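Local coordinates for AimR transcriptional regulator (PDB 5ZVV), which activates transcription of the phage aimX locus as a homodimer, apparently promoting the lytic cycle until the arbitrium peptide converts it to an inactive monomer, at residues 288-291 and 292-295; 315-319 and 320-324; 341-344 and 345-348; 349-352 and 353-356; 372-375 and 376-380. All coordinates share one frame; numbering follows the deposited sequence.

Overall arrangement
The five contacts follow one another along the C-terminal part of an all-helical chain, at the starts and ends of its last helices. Interaction 1 opens helix 291-304, and interaction 2 ends helix 307-318; their centres lie about 10 Å apart, and two probable hydrogen bonds join them, one between side chains and one from a side chain to a backbone oxygen. Interactions 3 and 4 occupy successive parts of helix 341-353, with about 12 Å between centres, and interaction 2 reaches interaction 4 through Glu324. Interaction 5 covers the cap and helix 374-380; its centre lies about 14 Å from that of interaction 3. Interactions 3, 4 and 5 all touch the second subunit, so this end of the chain contributes to the dimer, the active state.

Interaction 1: residues 288-291 and 292-295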
loop_
_atom_site.group_PDB
_atom_site.type_symbol
_atom_site.label_atom_id
_atom_site.label_comp_id
_atom_site.label_asym_id
_atom_site.label_seq_id
_atom_site.Cartn_x
_atom_site.Cartn_y
_atom_site.Cartn_z
ATOM N N SER A 288 26.872 -15.428 -16.262
ATOM C CA SER A 288 25.504 -15.113 -15.888
ATOM C C SER A 288 24.936 -14.120 -16.887
ATOM O O SER A 288 25.654 -13.258 -17.401
ATOM C CB SER A 288 25.438 -14.542 -14.465
ATOM O OG SER A 288 24.108 -14.235 -14.084
ATOM N N ASP A 289 23.641 -14.264 -17.170
ATOM C CA ASP A 289 22.884 -13.216 -17.844
ATOM C C ASP A 289 21.788 -12.667 -16.940
ATOM O O ASP A 289 20.860 -12.009 -17.419
ATOM C CB ASP A 289 22.309 -13.706 -19.177
ATOM C CG ASP A 289 21.394 -14.904 -19.029
ATOM O OD1 ASP A 289 21.288 -15.459 -17.917
ATOM O OD2 ASP A 289 20.778 -15.296 -20.045
ATOM N N ASN A 290 21.877 -12.946 -15.640
ATOM C CA ASN A 290 21.046 -12.269 -14.656
ATOM C C ASN A 290 21.225 -10.761 -14.787
ATOM O O ASN A 290 22.341 -10.269 -14.965
ATOM C CB ASN A 290 21.424 -12.735 -13.248
ATOM C CG ASN A 290 20.590 -12.081 -12.161
ATOM O OD1 ASN A 290 20.755 -10.899 -11.859
ATOM N ND2 ASN A 290 19.704 -12.860 -11.550
ATOM N N ILE A 291 20.112 -10.028 -14.705
ATOM C CA ILE A 291 20.160 -8.580 -14.903
ATOM C C ILE A 291 21.115 -7.931 -13.908
ATOM O O ILE A 291 21.947 -7.092 -14.276
ATOM C CB ILE A 291 18.749 -7.972 -14.805
ATOM C CG1 ILE A 291 17.884 -8.417 -15.986
ATOM C CG2 ILE A 291 18.825 -6.447 -14.743
ATOM C CD1 ILE A 291 16.453 -7.922 -15.909
ATOM N N LYS A 292 21.019 -8.314 -12.634
ATOM C CA LYS A 292 21.826 -7.633 -11.624
ATOM C C LYS A 292 23.310 -7.923 -11.807
ATOM O O LYS A 292 24.139 -7.009 -11.722
ATOM C CB LYS A 292 21.377 -8.026 -10.216
ATOM C CG LYS A 292 22.126 -7.264 -9.130
ATOM C CD LYS A 292 21.683 -7.650 -7.727
ATOM C CE LYS A 292 22.450 -6.847 -6.683
ATOM N NZ LYS A 292 22.123 -7.266 -5.293
ATOM N N TYR A 293 23.668 -9.183 -12.060
ATOM C CA TYR A 293 25.082 -9.523 -12.183
ATOM C C TYR A 293 25.670 -8.982 -13.478
ATOM O O TYR A 293 26.855 -8.626 -13.519
ATOM C CB TYR A 293 25.264 -11.038 -12.077
ATOM C CG TYR A 293 24.668 -11.601 -10.808
ATOM C CD1 TYR A 293 24.692 -10.866 -9.628
ATOM C CD2 TYR A 293 24.056 -12.845 -10.793
ATOM C CE1 TYR A 293 24.138 -11.361 -8.469
ATOM C CE2 TYR A 293 23.499 -13.350 -9.640
ATOM C CZ TYR A 293 23.543 -12.603 -8.478
ATOM O OH TYR A 293 22.988 -13.099 -7.323
ATOM N N LEU A 294 24.860 -8.905 -14.537
ATOM C CA LEU A 294 25.278 -8.197 -15.742
ATOM C C LEU A 294 25.532 -6.724 -15.448
ATOM O O LEU A 294 26.520 -6.151 -15.923
ATOM C CB LEU A 294 24.219 -8.346 -16.835
ATOM C CG LEU A 294 24.187 -9.676 -17.584
ATOM C CD1 LEU A 294 23.055 -9.684 -18.607
ATOM C CD2 LEU A 294 25.530 -9.929 -18.252
ATOM N N GLN A 295 24.646 -6.096 -14.665
ATOM C CA GLN A 295 24.847 -4.704 -14.272
ATOM C C GLN A 295 26.146 -4.530 -13.500
ATOM O O GLN A 295 26.893 -3.575 -13.735
ATOM C CB GLN A 295 23.676 -4.215 -13.423
ATOM C CG GLN A 295 22.405 -3.910 -14.184
ATOM C CD GLN A 295 21.394 -3.195 -13.316
ATOM O OE1 GLN A 295 21.611 -3.017 -12.115
ATOM N NE2 GLN A 295 20.286 -2.774 -13.915
#
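Asn290 reaches forward to the backbone of Lys292 and Tyr293 and closes the open end of a helix, as an N-cap does. With CG anti to the backbone N (chi1 -179°), its side chain swings forward to the first turn, and OD1 accepts from Lys292 N at 2.7 Å and, more weakly, from Tyr293 N at 3.4 Å. The first of these bonds is short but bent, 131° at the hydrogen. Asparagine suits the place because a short amide can offer its oxygen to N-H groups that have no preceding turn to bind. The same amide stacks on the Tyr293 ring, the two planes 29° apart, with OD1 over the rim of one face. Ser288 OG comes to the edge of that ring, in its plane, 3.6 Å from CD2. This hydroxyl also accepts from Asn290 N at 3.0 Å, an ST turn that fixes the chain just ahead of the cap.

The tight part of the contact lies around Tyr293 and Leu294, both buried. Leu294 pushes its two methyls against the backbone of the incoming loop, CD2 to Ser288 O and CD1 to Asp289 O, each at 3.4 Å. On the loose side, the carboxylate of Asp289 and the extended chain of Lys292 are exposed, as suits charged groups.

Tyr293 faces Glu264 and Met265 of helix 260-277, and Leu294 packs on Ile313 and Glu316 of helix 307-318. Gln295 NE2 binds Gln322 OE1 and Glu326 O, joining helix 291-304 to the loop before helix 324-338 and to that helix's first turn.

Interaction 2: residues 315-319 and 320-324; sequences DELSS and RDQDE
This is a local contact at the C-terminal end of helix 307-318, where the chain turns into the loop leading to helix 324-338. Arg320 folds back on the last turn: its N donates to Leu317 O at 2.9 Å, from above the carbonyl plane, and its CG lies against Glu316 O. Bends at chi2 and chi3 (-75° and -63°) then bring CD and the guanidinium to the Glu316 carboxylate. The carboxylate and guanidinium planes stand 65° apart, with Glu316 OE1 at the guanidinium edge in a salt bridge to NH1 at 3.6 Å. A long, flexible arginine can serve this acid and still reach farther, for its NH1 also binds Asp289 O. Ser319 suits the helix end because its small hydroxyl turns back to donate to Glu316 O at 2.9 Å. A water donates to both Ser318 O and Arg320 O, linking carbonyls across the turn.

On the buried side, the Gln322 amide crosses Leu317 at about a right angle, its OE1 3.9 Å from Leu317 CB, and that oxygen is satisfied by Gln295 NE2. Leu317 and Gln322 both pack on Tyr330 of helix 324-338, and they touch Gln295 and Ile291 of helix 291-304 respectively.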
loop_
_atom_site.group_PDB
_atom_site.type_symbol
_atom_site.label_atom_id
_atom_site.label_comp_id
_atom_site.label_asym_id
_atom_site.label_seq_id
_atom_site.Cartn_x
_atom_site.Cartn_y
_atom_site.Cartn_z
ATOM N N ASP A 315 23.423 -2.195 -23.498
ATOM C CA ASP A 315 22.567 -2.314 -24.676
ATOM C C ASP A 315 21.754 -3.598 -24.632
ATOM O O ASP A 315 20.569 -3.603 -24.983
ATOM C CB ASP A 315 23.406 -2.266 -25.954
ATOM C CG ASP A 315 23.957 -0.886 -26.245
ATOM O OD1 ASP A 315 23.595 0.072 -25.530
ATOM O OD2 ASP A 315 24.764 -0.762 -27.191
ATOM N N GLU A 316 22.378 -4.704 -24.212
ATOM C CA GLU A 316 21.621 -5.937 -24.022
ATOM C C GLU A 316 20.580 -5.781 -22.922
ATOM O O GLU A 316 19.490 -6.357 -23.011
ATOM C CB GLU A 316 22.570 -7.095 -23.703
ATOM C CG GLU A 316 21.995 -8.485 -23.977
ATOM C CD GLU A 316 21.080 -8.991 -22.873
ATOM O OE1 GLU A 316 21.228 -8.540 -21.718
ATOM O OE2 GLU A 316 20.210 -9.841 -23.163
ATOM N N LEU A 317 20.891 -4.998 -21.885
ATOM C CA LEU A 317 19.960 -4.834 -20.773
ATOM C C LEU A 317 18.751 -3.989 -21.155
ATOM O O LEU A 317 17.668 -4.176 -20.591
ATOM C CB LEU A 317 20.678 -4.215 -19.573
ATOM C CG LEU A 317 21.624 -5.145 -18.813
ATOM C CD1 LEU A 317 22.440 -4.379 -17.785
ATOM C CD2 LEU A 317 20.834 -6.265 -18.152
ATOM N N SER A 318 18.914 -3.056 -22.100
ATOM C CA SER A 318 17.800 -2.192 -22.481
ATOM C C SER A 318 16.637 -2.987 -23.061
ATOM O O SER A 318 15.483 -2.554 -22.965
ATOM C CB SER A 318 18.268 -1.140 -23.485
ATOM O OG SER A 318 18.491 -1.723 -24.756
ATOM N N SER A 319 16.914 -4.141 -23.669
ATOM C CA SER A 319 15.862 -5.008 -24.182
ATOM C C SER A 319 15.335 -5.983 -23.138
ATOM O O SER A 319 14.306 -6.623 -23.376
ATOM C CB SER A 319 16.364 -5.789 -25.403
ATOM O OG SER A 319 17.436 -6.649 -25.057
ATOM N N ARG A 320 16.010 -6.112 -21.997
ATOM C CA ARG A 320 15.537 -6.968 -20.922
ATOM C C ARG A 320 14.462 -6.255 -20.109
ATOM O O ARG A 320 14.302 -5.031 -20.173
ATOM C CB ARG A 320 16.692 -7.381 -20.006
ATOM C CG ARG A 320 17.852 -8.053 -20.721
ATOM C CD ARG A 320 17.524 -9.487 -21.102
ATOM N NE ARG A 320 17.277 -10.328 -19.935
ATOM C CZ ARG A 320 18.231 -10.931 -19.232
ATOM N NH1 ARG A 320 19.504 -10.784 -19.572
ATOM N NH2 ARG A 320 17.911 -11.681 -18.185
ATOM N N ASP A 321 13.724 -7.043 -19.330
ATOM C CA ASP A 321 12.633 -6.520 -18.509
ATOM C C ASP A 321 13.178 -6.131 -17.132
ATOM O O ASP A 321 12.940 -6.785 -16.115
ATOM C CB ASP A 321 11.511 -7.546 -18.405
ATOM C CG ASP A 321 10.272 -6.993 -17.731
ATOM O OD1 ASP A 321 10.209 -5.768 -17.507
ATOM O OD2 ASP A 321 9.359 -7.789 -17.425
ATOM N N GLN A 322 13.924 -5.027 -17.118
ATOM C CA GLN A 322 14.426 -4.464 -15.871
ATOM C C GLN A 322 13.302 -3.759 -15.122
ATOM O O GLN A 322 12.522 -3.012 -15.717
ATOM C CB GLN A 322 15.554 -3.469 -16.149
ATOM C CG GLN A 322 16.736 -4.035 -16.914
ATOM C CD GLN A 322 17.873 -3.038 -17.048
ATOM O OE1 GLN A 322 18.841 -3.078 -16.287
ATOM N NE2 GLN A 322 17.764 -2.141 -18.023
ATOM N N ASP A 323 13.219 -3.993 -13.812
ATOM C CA ASP A 323 12.242 -3.268 -13.014
ATOM C C ASP A 323 12.778 -1.873 -12.686
ATOM O O ASP A 323 13.874 -1.487 -13.102
ATOM C CB ASP A 323 11.855 -4.066 -11.762
ATOM C CG ASP A 323 12.989 -4.210 -10.747
ATOM O OD1 ASP A 323 14.039 -3.552 -10.876
ATOM O OD2 ASP A 323 12.816 -5.000 -9.796
ATOM N N GLU A 324 12.003 -1.108 -11.918
ATOM C CA GLU A 324 12.315 0.309 -11.751
ATOM C C GLU A 324 13.578 0.519 -10.919
ATOM O O GLU A 324 14.372 1.419 -11.213
ATOM C CB GLU A 324 11.117 1.031 -11.138
ATOM C CG GLU A 324 9.856 0.899 -11.986
ATOM C CD GLU A 324 8.629 1.476 -11.317
ATOM O OE1 GLU A 324 8.127 2.520 -11.785
ATOM O OE2 GLU A 324 8.169 0.885 -10.316
HETATM O O HOH W 1 12.946 -3.999 -22.524
#

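Interaction 3: residues 341-344 and 345-348; sequences KTDY and YKSI
Lys346 bends at chi3 and chi4 (-94° and -68°), which curls its ammonium back toward the preceding turn, where Thr342 holds OG1 anti to the backbone N (chi1 177°) to meet it. The two side chains lie side by side, and NZ donates to Thr342 OG1 at 3.0 Å. Asp343 OD1 is a second partner of the same NZ, in a long salt bridge at 4.0 Å; its other oxygen, OD2, is bound to Ser338 OG. A lysine fits here because its long chain lets the charge return to two polar residues one turn earlier.

Around these groups runs the ordinary alpha-helical ladder of helix 341-353, each N-H bonding the carbonyl four residues back, from Tyr345 N to Lys341 O through Ile348 N to Tyr344 O. Lys341 O has a further neighbour: the Tyr345 ring sets one face over it, with the oxygen 3.1 Å from CG. The aliphatic part of Lys341 continues this cover, its CB and CD each 3.6 Å from Tyr345 OH.

On another side of the helix, Tyr344 packs on Tyr332 and Leu336 of helix 324-338, and Ser347, small enough for the close approach of that helix, bonds Gly328 O through OG. Tyr345 faces the dimer partner: its ring packs on Leu379 of the second subunit, and its OH makes a weak hydrogen bond to Glu375 OE2 of that subunit.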
loop_
_atom_site.group_PDB
_atom_site.type_symbol
_atom_site.label_atom_id
_atom_site.label_comp_id
_atom_site.label_asym_id
_atom_site.label_seq_id
_atom_site.Cartn_x
_atom_site.Cartn_y
_atom_site.Cartn_z
ATOM N N LYS A 341 24.063 14.682 -17.132
ATOM C CA LYS A 341 23.287 14.790 -15.898
ATOM C C LYS A 341 21.887 14.207 -16.046
ATOM O O LYS A 341 21.284 13.798 -15.046
ATOM C CB LYS A 341 23.208 16.250 -15.454
ATOM C CG LYS A 341 24.521 16.820 -14.936
ATOM C CD LYS A 341 24.362 18.274 -14.514
ATOM C CE LYS A 341 25.641 18.823 -13.903
ATOM N NZ LYS A 341 25.496 20.254 -13.512
ATOM N N THR A 342 21.353 14.156 -17.270
ATOM C CA THR A 342 20.004 13.628 -17.455
ATOM C C THR A 342 19.922 12.152 -17.089
ATOM O O THR A 342 18.873 11.684 -16.632
ATOM C CB THR A 342 19.533 13.846 -18.896
ATOM O OG1 THR A 342 18.234 13.266 -19.067
ATOM C CG2 THR A 342 20.487 13.205 -19.884
ATOM N N ASP A 343 21.013 11.406 -17.277
ATOM C CA ASP A 343 21.017 10.002 -16.883
ATOM C C ASP A 343 20.937 9.858 -15.370
ATOM O O ASP A 343 20.244 8.969 -14.859
ATOM C CB ASP A 343 22.265 9.309 -17.428
ATOM C CG ASP A 343 22.221 9.130 -18.931
ATOM O OD1 ASP A 343 21.119 8.890 -19.464
ATOM O OD2 ASP A 343 23.285 9.228 -19.577
ATOM N N TYR A 344 21.637 10.726 -14.637
ATOM C CA TYR A 344 21.515 10.728 -13.183
ATOM C C TYR A 344 20.131 11.187 -12.739
ATOM O O TYR A 344 19.612 10.697 -11.728
ATOM C CB TYR A 344 22.605 11.608 -12.571
ATOM C CG TYR A 344 24.005 11.109 -12.853
ATOM C CD1 TYR A 344 24.374 9.806 -12.545
ATOM C CD2 TYR A 344 24.954 11.935 -13.444
ATOM C CE1 TYR A 344 25.653 9.342 -12.804
ATOM C CE2 TYR A 344 26.235 11.482 -13.708
ATOM C CZ TYR A 344 26.577 10.183 -13.389
ATOM O OH TYR A 344 27.852 9.727 -13.645
ATOM N N TYR A 345 19.513 12.107 -13.485
ATOM C CA TYR A 345 18.141 12.507 -13.188
ATOM C C TYR A 345 17.186 11.330 -13.344
ATOM O O TYR A 345 16.329 11.088 -12.484
ATOM C CB TYR A 345 17.719 13.663 -14.097
ATOM C CG TYR A 345 18.571 14.911 -13.974
ATOM C CD1 TYR A 345 19.286 15.179 -12.812
ATOM C CD2 TYR A 345 18.657 15.821 -15.020
ATOM C CE1 TYR A 345 20.063 16.317 -12.696
ATOM C CE2 TYR A 345 19.433 16.960 -14.914
ATOM C CZ TYR A 345 20.132 17.203 -13.750
ATOM O OH TYR A 345 20.905 18.336 -13.640
ATOM N N LYS A 346 17.324 10.577 -14.440
ATOM C CA LYS A 346 16.461 9.421 -14.656
ATOM C C LYS A 346 16.710 8.344 -13.607
ATOM O O LYS A 346 15.763 7.717 -13.116
ATOM C CB LYS A 346 16.666 8.867 -16.067
ATOM C CG LYS A 346 16.219 9.816 -17.172
ATOM C CD LYS A 346 15.995 9.090 -18.493
ATOM C CE LYS A 346 17.225 9.132 -19.383
ATOM N NZ LYS A 346 17.507 10.510 -19.869
ATOM N N SER A 347 17.978 8.117 -13.255
ATOM C CA SER A 347 18.297 7.205 -12.161
ATOM C C SER A 347 17.571 7.613 -10.885
ATOM O O SER A 347 16.979 6.771 -10.194
ATOM C CB SER A 347 19.810 7.170 -11.935
ATOM O OG SER A 347 20.127 6.559 -10.695
ATOM N N ILE A 348 17.596 8.910 -10.564
ATOM C CA ILE A 348 16.890 9.403 -9.385
ATOM C C ILE A 348 15.400 9.118 -9.496
ATOM O O ILE A 348 14.767 8.666 -8.534
ATOM C CB ILE A 348 17.164 10.906 -9.186
ATOM C CG1 ILE A 348 18.617 11.135 -8.773
ATOM C CG2 ILE A 348 16.216 11.493 -8.146
ATOM C CD1 ILE A 348 19.024 12.585 -8.763
#

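Interaction 4: residues 349-352 and 353-356; sequences RYFK and KSDD
A Schellman motif ends helix 341-353 here, with Asp355 as its C-prime residue. Asp356 N donates to Phe351 O at 2.9 Å in a nearly straight bond, 165° at the hydrogen, while Asp355 N reaches Lys352 O at 3.0 Å from above the carbonyl plane. The positive phi of Asp355 (59°) turns the chain after it so that Asp356 N points back to Phe351 O.

Before the reversal, Ser354 N still makes the helical bond to Tyr350 O. The Ser354 hydroxyl, placed between the backbone N and the carbonyl carbon, lies 3.0 Å from Tyr350 O and 3.2 Å from Phe351 O; its one proton could serve either. Serine suits this position because so short a side chain can lie against the last carbonyls, and its OG also takes a hydrogen bond from Asn325 ND2. Lys353 runs extended, its CG 3.3 Å from Arg349 O and its charged end exposed.

The side chain of Asp356 comes alongside Phe351, CB to CD1 3.9 Å, with ring and carboxylate planes 81° apart. The ring itself is buried, edge-to-face with Phe329.

The Asp356 carboxylate is buried yet well supplied: OD2 accepts from Asn325 ND2, and OD1 from the backbone N of both Tyr358 and Phe359. Three donors would probably stabilise its negative charge, and they tie the helix end to helix 324-338 and to the following loop.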
loop_
_atom_site.group_PDB
_atom_site.type_symbol
_atom_site.label_atom_id
_atom_site.label_comp_id
_atom_site.label_asym_id
_atom_site.label_seq_id
_atom_site.Cartn_x
_atom_site.Cartn_y
_atom_site.Cartn_z
ATOM N N ARG A 349 14.817 9.365 -10.673
ATOM C CA ARG A 349 13.379 9.161 -10.833
ATOM C C ARG A 349 13.002 7.696 -10.650
ATOM O O ARG A 349 11.938 7.385 -10.100
ATOM C CB ARG A 349 12.921 9.669 -12.200
ATOM C CG ARG A 349 12.964 11.183 -12.325
ATOM C CD ARG A 349 12.523 11.656 -13.702
ATOM N NE ARG A 349 12.626 13.109 -13.823
ATOM C CZ ARG A 349 11.663 13.957 -13.476
ATOM N NH1 ARG A 349 10.517 13.501 -12.989
ATOM N NH2 ARG A 349 11.846 15.264 -13.617
ATOM N N TYR A 350 13.866 6.779 -11.084
ATOM C CA TYR A 350 13.538 5.366 -10.929
ATOM C C TYR A 350 13.760 4.883 -9.500
ATOM O O TYR A 350 12.993 4.052 -9.002
ATOM C CB TYR A 350 14.335 4.530 -11.927
ATOM C CG TYR A 350 13.714 4.535 -13.304
ATOM C CD1 TYR A 350 12.516 3.875 -13.545
ATOM C CD2 TYR A 350 14.315 5.209 -14.360
ATOM C CE1 TYR A 350 11.936 3.880 -14.798
ATOM C CE2 TYR A 350 13.742 5.221 -15.616
ATOM C CZ TYR A 350 12.552 4.552 -15.831
ATOM O OH TYR A 350 11.975 4.555 -17.084
ATOM N N PHE A 351 14.791 5.390 -8.820
ATOM C CA PHE A 351 14.936 5.093 -7.398
ATOM C C PHE A 351 13.764 5.640 -6.593
ATOM O O PHE A 351 13.364 5.039 -5.589
ATOM C CB PHE A 351 16.256 5.657 -6.870
ATOM C CG PHE A 351 17.440 4.780 -7.148
ATOM C CD1 PHE A 351 17.398 3.430 -6.843
ATOM C CD2 PHE A 351 18.588 5.300 -7.721
ATOM C CE1 PHE A 351 18.485 2.615 -7.101
ATOM C CE2 PHE A 351 19.678 4.489 -7.981
ATOM C CZ PHE A 351 19.625 3.144 -7.670
ATOM N N LYS A 352 13.202 6.775 -7.015
ATOM C CA LYS A 352 12.010 7.303 -6.361
ATOM C C LYS A 352 10.800 6.419 -6.630
ATOM O O LYS A 352 10.034 6.102 -5.712
ATOM C CB LYS A 352 11.740 8.730 -6.833
ATOM C CG LYS A 352 12.655 9.771 -6.224
ATOM C CD LYS A 352 12.263 10.068 -4.788
ATOM C CE LYS A 352 12.958 11.320 -4.293
ATOM N NZ LYS A 352 12.481 11.740 -2.947
ATOM N N LYS A 353 10.611 6.012 -7.890
ATOM C CA LYS A 353 9.458 5.184 -8.232
ATOM C C LYS A 353 9.496 3.837 -7.524
ATOM O O LYS A 353 8.441 3.255 -7.246
ATOM C CB LYS A 353 9.380 4.981 -9.745
ATOM C CG LYS A 353 8.859 6.182 -10.516
ATOM C CD LYS A 353 8.706 5.844 -11.990
ATOM C CE LYS A 353 8.191 7.027 -12.793
ATOM N NZ LYS A 353 8.056 6.687 -14.238
ATOM N N SER A 354 10.688 3.325 -7.228
ATOM C CA SER A 354 10.831 2.065 -6.512
ATOM C C SER A 354 10.924 2.258 -5.005
ATOM O O SER A 354 11.169 1.285 -4.284
ATOM C CB SER A 354 12.056 1.299 -7.021
ATOM O OG SER A 354 13.249 2.037 -6.827
ATOM N N ASP A 355 10.733 3.486 -4.517
ATOM C CA ASP A 355 10.685 3.771 -3.082
ATOM C C ASP A 355 11.982 3.348 -2.393
ATOM O O ASP A 355 11.975 2.826 -1.275
ATOM C CB ASP A 355 9.470 3.102 -2.431
ATOM C CG ASP A 355 9.110 3.712 -1.089
ATOM O OD1 ASP A 355 9.704 4.747 -0.721
ATOM O OD2 ASP A 355 8.226 3.152 -0.404
ATOM N N ASP A 356 13.104 3.567 -3.072
ATOM C CA ASP A 356 14.427 3.209 -2.563
ATOM C C ASP A 356 15.071 4.479 -2.018
ATOM O O ASP A 356 15.543 5.324 -2.781
ATOM C CB ASP A 356 15.273 2.570 -3.662
ATOM C CG ASP A 356 16.545 1.921 -3.129
ATOM O OD1 ASP A 356 17.057 2.354 -2.075
ATOM O OD2 ASP A 356 17.038 0.971 -3.774
#

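Interaction 5: residues 372-375 and 376-380; sequences ADLE and LLNLI
Helix 374-380, the last of the chain, opens with Asp373 as its N-cap, and the contact is the packing of that cap on the first turn. Asp373 carries CG anti to its own backbone N (chi1 -168°), which brings OD1 to Glu375 N at 3.2 Å; the donor meets the oxygen from above the carboxylate plane. The other oxygen, OD2, rests against Leu376 CG at 3.7 Å, and Asp373 CB touches the same leucine, so the acid both caps and covers an apolar neighbour. Aspartate suits the cap because its short carboxylate can bind a first-turn N-H.

Ala372, just ahead, turns its methyl onto Leu377, CB to CD1 3.7 Å; a small residue permits this close approach of the loop. The backbone follows with Leu377 N to Asp373 O at 3.0 Å, then Asn378 N to Leu374 O and Leu379 N to Glu375 O. Leu374 and Asn378 meet on an exposed side, CG to ND2 3.9 Å.

The apolar side chains serve two surfaces. Leu377 packs on Leu364 and Glu368 of helix 361-369, whereas Leu376 meets Leu376 of the second subunit. Ile380 likewise packs against Ile380 of that subunit.

An N-cap carboxylate at the positive end of the helix dipole would probably be favoured in its charged form, and the leucine and isoleucine side chains beyond it give this short helix an apolar face toward the second subunit.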
loop_
_atom_site.group_PDB
_atom_site.type_symbol
_atom_site.label_atom_id
_atom_site.label_comp_id
_atom_site.label_asym_id
_atom_site.label_seq_id
_atom_site.Cartn_x
_atom_site.Cartn_y
_atom_site.Cartn_z
ATOM N N ALA A 372 26.794 20.179 -7.753
ATOM C CA ALA A 372 25.399 20.505 -7.507
ATOM C C ALA A 372 25.226 21.052 -6.093
ATOM O O ALA A 372 26.021 20.774 -5.190
ATOM C CB ALA A 372 24.509 19.278 -7.706
ATOM N N ASP A 373 24.173 21.845 -5.913
ATOM C CA ASP A 373 23.861 22.398 -4.602
ATOM C C ASP A 373 23.541 21.274 -3.625
ATOM O O ASP A 373 22.553 20.553 -3.796
ATOM C CB ASP A 373 22.688 23.372 -4.711
ATOM C CG ASP A 373 22.488 24.197 -3.452
ATOM O OD1 ASP A 373 23.121 23.898 -2.419
ATOM O OD2 ASP A 373 21.693 25.159 -3.500
ATOM N N LEU A 374 24.382 21.132 -2.598
ATOM C CA LEU A 374 24.240 20.021 -1.663
ATOM C C LEU A 374 22.920 20.080 -0.905
ATOM O O LEU A 374 22.383 19.037 -0.516
ATOM C CB LEU A 374 25.418 20.010 -0.688
ATOM C CG LEU A 374 25.494 18.844 0.296
ATOM C CD1 LEU A 374 25.501 17.520 -0.451
ATOM C CD2 LEU A 374 26.726 18.972 1.178
ATOM N N GLU A 375 22.381 21.281 -0.684
ATOM C CA GLU A 375 21.102 21.393 0.009
ATOM C C GLU A 375 19.954 20.906 -0.867
ATOM O O GLU A 375 19.061 20.190 -0.394
ATOM C CB GLU A 375 20.876 22.838 0.457
ATOM C CG GLU A 375 21.695 23.231 1.676
ATOM C CD GLU A 375 21.651 24.720 1.954
ATOM O OE1 GLU A 375 21.885 25.508 1.013
ATOM O OE2 GLU A 375 21.375 25.100 3.111
ATOM N N LEU A 376 19.964 21.277 -2.150
ATOM C CA LEU A 376 18.970 20.747 -3.078
ATOM C C LEU A 376 19.078 19.233 -3.189
ATOM O O LEU A 376 18.061 18.532 -3.231
ATOM C CB LEU A 376 19.127 21.400 -4.452
ATOM C CG LEU A 376 18.908 22.913 -4.506
ATOM C CD1 LEU A 376 18.859 23.400 -5.945
ATOM C CD2 LEU A 376 17.640 23.298 -3.761
ATOM N N LEU A 377 20.306 18.708 -3.224
ATOM C CA LEU A 377 20.493 17.262 -3.266
ATOM C C LEU A 377 19.945 16.599 -2.009
ATOM O O LEU A 377 19.325 15.532 -2.082
ATOM C CB LEU A 377 21.973 16.929 -3.446
ATOM C CG LEU A 377 22.628 17.431 -4.732
ATOM C CD1 LEU A 377 24.101 17.069 -4.747
ATOM C CD2 LEU A 377 21.922 16.869 -5.956
ATOM N N ASN A 378 20.161 17.219 -0.845
ATOM C CA ASN A 378 19.615 16.676 0.394
ATOM C C ASN A 378 18.094 16.706 0.396
ATOM O O ASN A 378 17.460 15.823 0.985
ATOM C CB ASN A 378 20.163 17.446 1.595
ATOM C CG ASN A 378 21.613 17.114 1.887
ATOM O OD1 ASN A 378 22.064 15.992 1.652
ATOM N ND2 ASN A 378 22.353 18.089 2.404
ATOM N N LEU A 379 17.492 17.707 -0.250
ATOM C CA LEU A 379 16.039 17.718 -0.375
ATOM C C LEU A 379 15.551 16.635 -1.329
ATOM O O LEU A 379 14.468 16.074 -1.127
ATOM C CB LEU A 379 15.560 19.093 -0.837
ATOM C CG LEU A 379 15.805 20.258 0.125
ATOM C CD1 LEU A 379 15.398 21.574 -0.521
ATOM C CD2 LEU A 379 15.061 20.047 1.437
ATOM N N ILE A 380 16.331 16.325 -2.367
ATOM C CA ILE A 380 15.942 15.275 -3.304
ATOM C C ILE A 380 15.987 13.905 -2.637
ATOM O O ILE A 380 15.146 13.044 -2.920
ATOM C CB ILE A 380 16.837 15.321 -4.558
ATOM C CG1 ILE A 380 16.660 16.646 -5.297
ATOM C CG2 ILE A 380 16.521 14.160 -5.494
ATOM C CD1 ILE A 380 17.666 16.862 -6.403
#